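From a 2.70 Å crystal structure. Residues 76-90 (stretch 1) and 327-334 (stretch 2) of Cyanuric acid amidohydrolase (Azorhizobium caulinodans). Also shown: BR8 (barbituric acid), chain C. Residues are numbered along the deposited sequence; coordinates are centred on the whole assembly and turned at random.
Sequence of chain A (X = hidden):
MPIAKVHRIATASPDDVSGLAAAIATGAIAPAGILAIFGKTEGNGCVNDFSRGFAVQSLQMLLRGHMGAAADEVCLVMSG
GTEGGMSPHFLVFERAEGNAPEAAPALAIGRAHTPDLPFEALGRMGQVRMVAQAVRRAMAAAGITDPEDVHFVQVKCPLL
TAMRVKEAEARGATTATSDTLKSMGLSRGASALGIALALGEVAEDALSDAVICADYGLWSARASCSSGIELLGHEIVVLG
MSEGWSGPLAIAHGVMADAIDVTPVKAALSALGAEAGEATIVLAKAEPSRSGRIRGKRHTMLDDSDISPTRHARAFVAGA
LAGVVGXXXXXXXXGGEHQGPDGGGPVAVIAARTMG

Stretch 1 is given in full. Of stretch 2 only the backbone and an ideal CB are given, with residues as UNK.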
# COMPACT_ATOMS: atom_id res chain seq x y z
N LEU A 76 26.28 -10.82 5.99
CA LEU A 76 25.51 -9.69 5.49
C LEU A 76 24.05 -9.84 5.94
O LEU A 76 23.30 -10.68 5.41
CB LEU A 76 25.63 -9.61 3.97
CG LEU A 76 27.03 -9.30 3.41
CD1 LEU A 76 27.03 -9.18 1.89
CD2 LEU A 76 27.63 -8.03 4.03
N VAL A 77 23.66 -9.05 6.93
CA VAL A 77 22.28 -8.97 7.40
C VAL A 77 21.62 -7.69 6.91
O VAL A 77 21.83 -6.61 7.48
CB VAL A 77 22.17 -9.00 8.95
CG1 VAL A 77 20.73 -9.04 9.36
CG2 VAL A 77 22.96 -10.15 9.53
N MSE A 78 20.83 -7.78 5.85
CA MSE A 78 20.13 -6.59 5.38
C MSE A 78 18.68 -6.67 5.80
O MSE A 78 17.93 -7.49 5.29
CB MSE A 78 20.23 -6.45 3.87
CG MSE A 78 21.66 -6.26 3.33
SE MSE A 78 22.47 -4.57 3.91
CE MSE A 78 23.84 -5.33 5.08
N SER A 79 18.30 -5.83 6.75
CA SER A 79 16.91 -5.78 7.20
C SER A 79 16.21 -4.62 6.56
O SER A 79 16.61 -3.47 6.76
CB SER A 79 16.83 -5.65 8.71
OG SER A 79 15.48 -5.72 9.11
N GLY A 80 15.19 -4.92 5.76
CA GLY A 80 14.42 -3.92 5.04
C GLY A 80 13.39 -3.26 5.93
O GLY A 80 13.13 -3.72 7.06
N GLY A 81 12.79 -2.19 5.44
CA GLY A 81 11.72 -1.52 6.16
C GLY A 81 12.23 -0.35 6.99
O GLY A 81 12.68 -0.55 8.12
N THR A 82 12.16 0.86 6.43
CA THR A 82 12.58 2.04 7.16
C THR A 82 11.42 3.05 7.19
O THR A 82 11.49 4.12 6.59
CB THR A 82 13.84 2.69 6.55
OG1 THR A 82 13.52 3.27 5.28
CG2 THR A 82 14.94 1.66 6.35
N GLU A 83 10.38 2.71 7.94
CA GLU A 83 9.16 3.49 7.96
C GLU A 83 9.32 4.67 8.90
O GLU A 83 10.32 4.78 9.61
CB GLU A 83 7.97 2.63 8.38
CG GLU A 83 7.61 1.52 7.37
CD GLU A 83 8.52 0.28 7.46
OE1 GLU A 83 9.42 0.25 8.35
OE2 GLU A 83 8.33 -0.67 6.67
N GLY A 84 8.32 5.55 8.92
CA GLY A 84 8.43 6.71 9.77
C GLY A 84 9.67 7.49 9.38
O GLY A 84 9.95 7.67 8.19
N GLY A 85 10.41 7.97 10.37
CA GLY A 85 11.57 8.78 10.07
C GLY A 85 12.85 7.97 10.08
O GLY A 85 13.93 8.52 9.92
N MSE A 86 12.72 6.66 10.28
CA MSE A 86 13.89 5.80 10.44
C MSE A 86 14.83 5.96 9.25
O MSE A 86 14.37 5.96 8.11
CB MSE A 86 13.48 4.34 10.59
CG MSE A 86 14.62 3.45 11.00
SE MSE A 86 13.94 1.68 11.36
CE MSE A 86 12.02 2.07 11.13
N SER A 87 16.12 6.10 9.52
CA SER A 87 17.11 6.49 8.52
C SER A 87 17.98 5.33 8.00
O SER A 87 18.71 4.69 8.76
CB SER A 87 18.00 7.58 9.12
OG SER A 87 19.03 7.96 8.25
N PRO A 88 17.93 5.07 6.69
CA PRO A 88 18.71 3.98 6.09
C PRO A 88 20.21 4.08 6.32
O PRO A 88 20.81 5.13 6.05
CB PRO A 88 18.37 4.09 4.60
CG PRO A 88 17.06 4.78 4.58
CD PRO A 88 17.07 5.74 5.71
N HIS A 89 20.81 2.99 6.78
CA HIS A 89 22.24 2.94 7.08
C HIS A 89 22.83 1.54 7.13
O HIS A 89 22.10 0.55 7.18
CB HIS A 89 22.50 3.63 8.40
CG HIS A 89 21.86 2.93 9.55
ND1 HIS A 89 20.51 3.04 9.82
CD2 HIS A 89 22.36 2.10 10.49
CE1 HIS A 89 20.21 2.32 10.88
NE2 HIS A 89 21.32 1.74 11.31
N PHE A 90 24.16 1.47 7.11
CA PHE A 90 24.91 0.23 7.37
C PHE A 90 25.58 0.28 8.75
O PHE A 90 26.02 1.32 9.20
CB PHE A 90 25.98 0.00 6.30
CG PHE A 90 25.43 -0.25 4.94
CD1 PHE A 90 24.29 -1.01 4.77
CD2 PHE A 90 26.06 0.29 3.82
CE1 PHE A 90 23.76 -1.23 3.49
CE2 PHE A 90 25.55 0.07 2.53
CZ PHE A 90 24.41 -0.69 2.37
N UNK A 327 18.00 10.62 17.80
CA UNK A 327 18.30 10.56 16.37
C UNK A 327 17.59 9.40 15.71
O UNK A 327 16.96 8.59 16.38
CB UNK A 327 19.81 10.45 16.14
N UNK A 328 17.66 9.34 14.39
CA UNK A 328 16.84 8.39 13.66
C UNK A 328 17.65 7.32 12.96
O UNK A 328 17.09 6.50 12.23
CB UNK A 328 15.98 9.13 12.63
N UNK A 329 18.96 7.31 13.16
CA UNK A 329 19.80 6.30 12.53
C UNK A 329 19.86 5.07 13.44
O UNK A 329 20.90 4.73 13.96
CB UNK A 329 21.20 6.85 12.25
N UNK A 330 18.71 4.44 13.67
CA UNK A 330 18.62 3.26 14.53
C UNK A 330 18.15 2.01 13.78
O UNK A 330 17.39 2.09 12.81
CB UNK A 330 17.67 3.54 15.70
N UNK A 331 18.58 0.84 14.24
CA UNK A 331 18.25 -0.43 13.59
C UNK A 331 17.03 -1.03 14.28
O UNK A 331 17.11 -1.53 15.39
CB UNK A 331 19.43 -1.40 13.63
N UNK A 332 15.87 -0.92 13.65
CA UNK A 332 14.63 -1.50 14.16
C UNK A 332 14.07 -2.51 13.19
O UNK A 332 13.87 -2.22 12.02
CB UNK A 332 13.59 -0.41 14.44
N UNK A 333 13.74 -3.68 13.69
CA UNK A 333 13.38 -4.83 12.88
C UNK A 333 12.01 -5.37 13.34
O UNK A 333 11.76 -5.46 14.53
CB UNK A 333 14.46 -5.91 12.97
N UNK A 334 11.13 -5.71 12.40
CA UNK A 334 9.75 -6.06 12.76
C UNK A 334 9.53 -7.55 12.92
O UNK A 334 10.24 -8.34 12.34
CB UNK A 334 8.78 -5.52 11.70
N1 BR8 C . 12.81 -8.75 7.28
C2 BR8 C . 13.13 -7.48 6.94
O2 BR8 C . 13.58 -7.29 5.82
N3 BR8 C . 12.95 -6.46 7.82
C4 BR8 C . 12.42 -6.67 9.12
O4 BR8 C . 12.26 -5.72 9.88
C5 BR8 C . 12.05 -8.06 9.64
C6 BR8 C . 12.30 -9.07 8.54
O8 BR8 C . 12.04 -10.24 8.74

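Position 327 lies out of reach of stretch 1, with nothing of it within 5.5 Å of the ideal CB, so the contact sets no rule here. The deposited residue is His 327, whose ND1 accepts a hydrogen bond from the backbone N of position 329 at 3.1 Å and so helps shape the loop from within.

At position 328 the CA-to-CB bond points toward stretch 1, and the ideal CB sits 3.5 Å from Gly 85 O and 4.3 Å from Ser 87 CB. The backbones are already pinned here, since Ser 87 N donates to the carbonyl O of 328 at 2.9 Å. A short side chain fits such close quarters, alanine included, and a hydroxyl, serine or threonine, could also use the carbonyl's surroundings. It is Thr 328, chi1 p. Its OG1 does not bond Gly 85 directly; one water lies 2.7 Å from Thr 328 OG1 and 2.7 Å from Gly 85 O and can join the two.

Position 329 sends its CB sideways, 4.5 Å from Ser 87 CB and 4.6 Å from His 89 ND1. The imidazole is held by its own bond, His 89 ND1 to Ser 87 O at 2.7 Å, and offers a face to aliphatic carbon, while Ser 87 OG and Pro 88 O offer polar company farther along. A long chain with methylenes and a polar end, such as glutamate, glutamine or lysine, would serve both. Glu 329 lays its CG 4.1 Å from the centroid of the His 89 ring, an off-centre CH-pi contact. Its OE2 accepts from a water at 3.2 Å; that water also donates to Pro 88 O and hydrogen-bonds Ser 87 OG.

Position 330 turns its CB away, so stretch 1 asks little of its side chain and many residues would do. Its backbone does the work: the carbonyl O lies 3.4 Å from His 89 CE1, near the ring plane, and 3.6 Å from Met 86 CG. It is Ile 330, whose side chain comes no nearer to stretch 1 than 4.6 Å, leaving the contact mainly to the backbone.

At position 331 the CB leaves sideways, 4.3 Å from His 89 NE2, yet Val 77 and Ser 79 both point their CBs toward this stretch. A large side chain, aromatic or long aliphatic, could span the gap. Tyr 331, chi1 t, does so: its OH comes to 3.5 Å from Ser 79 CB and 4.1 Å from Val 77 CG1.

Position 332, also sideways, has its CB 3.7 Å from the selenium of the selenomethionine Met 86, which favours a compact apolar group: valine, isoleucine or alanine. Val 332 packs its CB against Met 86 SE at 3.7 Å.

Position 333 has its CB 4.0 Å from Ser 79 OG, beside barbituric acid, so a small polar residue suits. Ser 333 sets its OG 3.9 Å from Ser 79 OG and 3.4 Å from BR8 O4, at best a weak hydrogen bond.

Position 334 needs only its backbone: its N donates to BR8 O4 at 2.8 Å. With phi/psi of -95/154 the backbone does not demand glycine, and nothing of stretch 1 lies within 5.5 Å of the ideal CB, so several residues would be compatible with stretch 1. It is Gly 334.

Stretch 2 (327-334) HTEIYVSG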
# COMPACT_ATOMS: atom_id res chain seq x y z
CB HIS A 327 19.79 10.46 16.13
CG HIS A 327 20.39 9.15 16.54
ND1 HIS A 327 20.64 8.13 15.64
CD2 HIS A 327 20.81 8.70 17.75
CE1 HIS A 327 21.19 7.11 16.28
NE2 HIS A 327 21.31 7.44 17.56
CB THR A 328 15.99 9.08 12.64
OG1 THR A 328 16.85 9.80 11.75
CG2 THR A 328 15.03 10.05 13.33
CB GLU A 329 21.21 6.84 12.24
CG GLU A 329 21.80 6.49 10.88
CD GLU A 329 23.05 7.32 10.57
OE1 GLU A 329 23.99 7.29 11.39
OE2 GLU A 329 23.09 8.04 9.53
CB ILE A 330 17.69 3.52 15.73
CG1 ILE A 330 16.30 3.88 15.25
CG2 ILE A 330 18.14 4.73 16.52
CD1 ILE A 330 15.53 4.55 16.33
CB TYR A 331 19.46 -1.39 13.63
CG TYR A 331 19.18 -2.78 13.07
CD1 TYR A 331 18.48 -3.71 13.82
CD2 TYR A 331 19.62 -3.17 11.81
CE1 TYR A 331 18.21 -4.98 13.34
CE2 TYR A 331 19.36 -4.45 11.32
CZ TYR A 331 18.64 -5.35 12.10
OH TYR A 331 18.34 -6.63 11.67
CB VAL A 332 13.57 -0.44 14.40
CG1 VAL A 332 12.30 -1.08 14.94
CG2 VAL A 332 14.10 0.62 15.34
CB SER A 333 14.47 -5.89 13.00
OG SER A 333 14.04 -7.10 12.44
O HOH W 1 15.50 10.72 9.66
O HOH W 2 21.21 8.26 6.97
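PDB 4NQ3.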